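Local coordinates for protein probable endoglucanase (Gluconacetobacter xylinus, PDB 1WZZ) that hydrolyses internal beta-1,4-glucosidic linkages of cellulose, including the soluble derivative carboxymethyl-cellulose, as a secreted family 8 glycoside hydrolase, at residues F245-M250 / V324-A329. Sequence-based numbering, arbitrary orientation.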
loop_
_atom_site.group_PDB
_atom_site.type_symbol
_atom_site.label_atom_id
_atom_site.label_comp_id
_atom_site.label_asym_id
_atom_site.label_seq_id
_atom_site.Cartn_x
_atom_site.Cartn_y
_atom_site.Cartn_z
ATOM N N PHE A 245 -6.130 -7.146 1.866
ATOM C CA PHE A 245 -7.333 -7.738 2.402
ATOM C C PHE A 245 -7.078 -9.150 2.947
ATOM O O PHE A 245 -7.680 -9.533 3.947
ATOM C CB PHE A 245 -8.455 -7.648 1.339
ATOM C CG PHE A 245 -9.048 -6.259 1.239
ATOM C CD1 PHE A 245 -8.366 -5.238 0.582
ATOM C CD2 PHE A 245 -10.241 -5.954 1.902
ATOM C CE1 PHE A 245 -8.849 -3.927 0.585
ATOM C CE2 PHE A 245 -10.743 -4.636 1.913
ATOM C CZ PHE A 245 -10.044 -3.624 1.255
ATOM N N TYR A 246 -6.169 -9.914 2.331
ATOM C CA TYR A 246 -5.805 -11.228 2.867
ATOM C C TYR A 246 -5.170 -11.029 4.254
ATOM O O TYR A 246 -5.526 -11.689 5.226
ATOM C CB TYR A 246 -4.793 -11.929 1.926
ATOM C CG TYR A 246 -3.691 -12.743 2.618
ATOM C CD1 TYR A 246 -2.423 -12.186 2.857
ATOM C CD2 TYR A 246 -3.917 -14.063 3.040
ATOM C CE1 TYR A 246 -1.412 -12.910 3.497
ATOM C CE2 TYR A 246 -2.893 -14.800 3.696
ATOM C CZ TYR A 246 -1.652 -14.209 3.916
ATOM O OH TYR A 246 -0.646 -14.894 4.574
ATOM N N TRP A 247 -4.245 -10.076 4.325
ATOM C CA TRP A 247 -3.500 -9.774 5.540
ATOM C C TRP A 247 -4.417 -9.415 6.686
ATOM O O TRP A 247 -4.202 -9.851 7.836
ATOM C CB TRP A 247 -2.553 -8.626 5.182
ATOM C CG TRP A 247 -1.582 -8.124 6.169
ATOM C CD1 TRP A 247 -1.489 -8.398 7.521
ATOM C CD2 TRP A 247 -0.561 -7.198 5.874
ATOM N NE1 TRP A 247 -0.450 -7.676 8.072
ATOM C CE2 TRP A 247 0.134 -6.928 7.083
ATOM C CE3 TRP A 247 -0.158 -6.553 4.695
ATOM C CZ2 TRP A 247 1.205 -6.042 7.141
ATOM C CZ3 TRP A 247 0.914 -5.666 4.759
ATOM C CH2 TRP A 247 1.581 -5.424 5.974
ATOM N N ALA A 248 -5.449 -8.640 6.374
ATOM C CA ALA A 248 -6.390 -8.190 7.399
ATOM C C ALA A 248 -7.514 -9.172 7.691
ATOM O O ALA A 248 -8.423 -8.857 8.477
ATOM C CB ALA A 248 -6.981 -6.827 6.994
ATOM N N HIS A 249 -7.464 -10.350 7.059
ATOM C CA HIS A 249 -8.499 -11.385 7.233
ATOM C C HIS A 249 -9.848 -10.843 6.762
ATOM O O HIS A 249 -10.897 -11.131 7.353
ATOM C CB HIS A 249 -8.620 -11.809 8.706
ATOM C CG HIS A 249 -7.381 -12.429 9.270
ATOM N ND1 HIS A 249 -6.929 -13.674 8.891
ATOM C CD2 HIS A 249 -6.492 -11.968 10.182
ATOM C CE1 HIS A 249 -5.813 -13.953 9.543
ATOM N NE2 HIS A 249 -5.526 -12.935 10.332
HETATM N N MSE A 250 -9.830 -10.062 5.688
HETATM C CA MSE A 250 -11.052 -9.492 5.177
HETATM C C MSE A 250 -11.216 -9.709 3.676
HETATM O O MSE A 250 -11.864 -8.918 3.013
HETATM C CB MSE A 250 -11.114 -7.995 5.533
HETATM C CG MSE A 250 -11.158 -7.741 7.059
HETATM SE SE MSE A 250 -12.758 -8.532 7.902
HETATM C CE MSE A 250 -11.984 -9.373 9.475
ATOM N N VAL A 324 4.943 -8.794 1.395
ATOM C CA VAL A 324 4.290 -10.086 1.519
ATOM C C VAL A 324 4.879 -10.881 2.703
ATOM O O VAL A 324 4.152 -11.576 3.428
ATOM C CB VAL A 324 4.426 -10.916 0.202
ATOM C CG1 VAL A 324 3.868 -12.328 0.418
ATOM C CG2 VAL A 324 3.651 -10.212 -0.947
ATOM N N TYR A 325 6.196 -10.810 2.897
ATOM C CA TYR A 325 6.783 -11.506 4.050
ATOM C C TYR A 325 6.160 -10.979 5.352
ATOM O O TYR A 325 5.905 -11.750 6.277
ATOM C CB TYR A 325 8.307 -11.300 4.102
ATOM C CG TYR A 325 9.090 -12.275 3.248
ATOM C CD1 TYR A 325 9.689 -13.405 3.813
ATOM C CD2 TYR A 325 9.263 -12.046 1.890
ATOM C CE1 TYR A 325 10.453 -14.284 3.029
ATOM C CE2 TYR A 325 10.020 -12.924 1.090
ATOM C CZ TYR A 325 10.606 -14.026 1.672
ATOM O OH TYR A 325 11.349 -14.865 0.862
ATOM N N ILE A 326 5.906 -9.676 5.412
ATOM C CA ILE A 326 5.305 -9.095 6.629
ATOM C C ILE A 326 3.881 -9.620 6.789
ATOM O O ILE A 326 3.473 -10.031 7.881
ATOM C CB ILE A 326 5.233 -7.555 6.563
ATOM C CG1 ILE A 326 6.598 -6.953 6.223
ATOM C CG2 ILE A 326 4.667 -6.999 7.916
ATOM C CD1 ILE A 326 7.673 -7.333 7.164
ATOM N N ALA A 327 3.112 -9.604 5.697
ATOM C CA ALA A 327 1.737 -10.063 5.733
ATOM C C ALA A 327 1.662 -11.493 6.190
ATOM O O ALA A 327 0.831 -11.842 7.011
ATOM C CB ALA A 327 1.088 -9.937 4.336
ATOM N N ARG A 328 2.533 -12.330 5.635
ATOM C CA ARG A 328 2.533 -13.733 6.005
ATOM C C ARG A 328 2.886 -13.904 7.471
ATOM O O ARG A 328 2.232 -14.672 8.174
ATOM C CB ARG A 328 3.513 -14.512 5.120
ATOM C CG ARG A 328 3.519 -16.011 5.376
ATOM C CD ARG A 328 4.583 -16.707 4.518
ATOM N NE ARG A 328 5.932 -16.241 4.862
ATOM C CZ ARG A 328 7.056 -16.806 4.429
ATOM N NH1 ARG A 328 8.236 -16.307 4.784
ATOM N NH2 ARG A 328 6.998 -17.881 3.650
ATOM N N ALA A 329 3.895 -13.177 7.941
ATOM C CA ALA A 329 4.321 -13.295 9.341
ATOM C C ALA A 329 3.195 -12.888 10.286
ATOM O O ALA A 329 3.005 -13.502 11.343
ATOM C CB ALA A 329 5.540 -12.440 9.589
#
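Trp247, whose indole NE1 donates a hydrogen bond to Glu330 OE2 one turn beyond Ile326 on helix 315-331, lays its ring flat against Ala327. Its CG stands anti to the backbone N (chi1 -176°), beside the carbonyl carbon. Ala327 CA forms a CH-pi contact over the five-membered ring, 3.7 Å from its centroid and 10° off the ring normal. Ala327 CB presses on the same face, reaching Trp247 CD2 at 3.5 Å and extending the contact onto the six-membered ring. Farther out, Ile326 CG2 meets Trp247 CZ2 obliquely at 3.7 Å, the isoleucine running alongside the indole in a common direction. Tyr246 meets the same alanine methyl with its ring edge, CE1 lying 4.0 Å from Ala327 CB, while its OH lies 3.7 Å from Arg328 CA. The small alanine lets the backbones close to 5.2 Å between the CA atoms of Trp247 and Ala327. An alanine in place of Trp247 would probably open a gap over Ala327 and leave Glu330 without its indole N-H partner. Pro175 of helix 174-184 also packs on Trp247. Just beyond, a Schellman motif with positive phi at His249 ends helix 240-247. The contact joins that helix's C-terminal turn to the chain's last helix, the close helix-to-helix packing of the (alpha/alpha)6 barrel of glycoside hydrolase family 8.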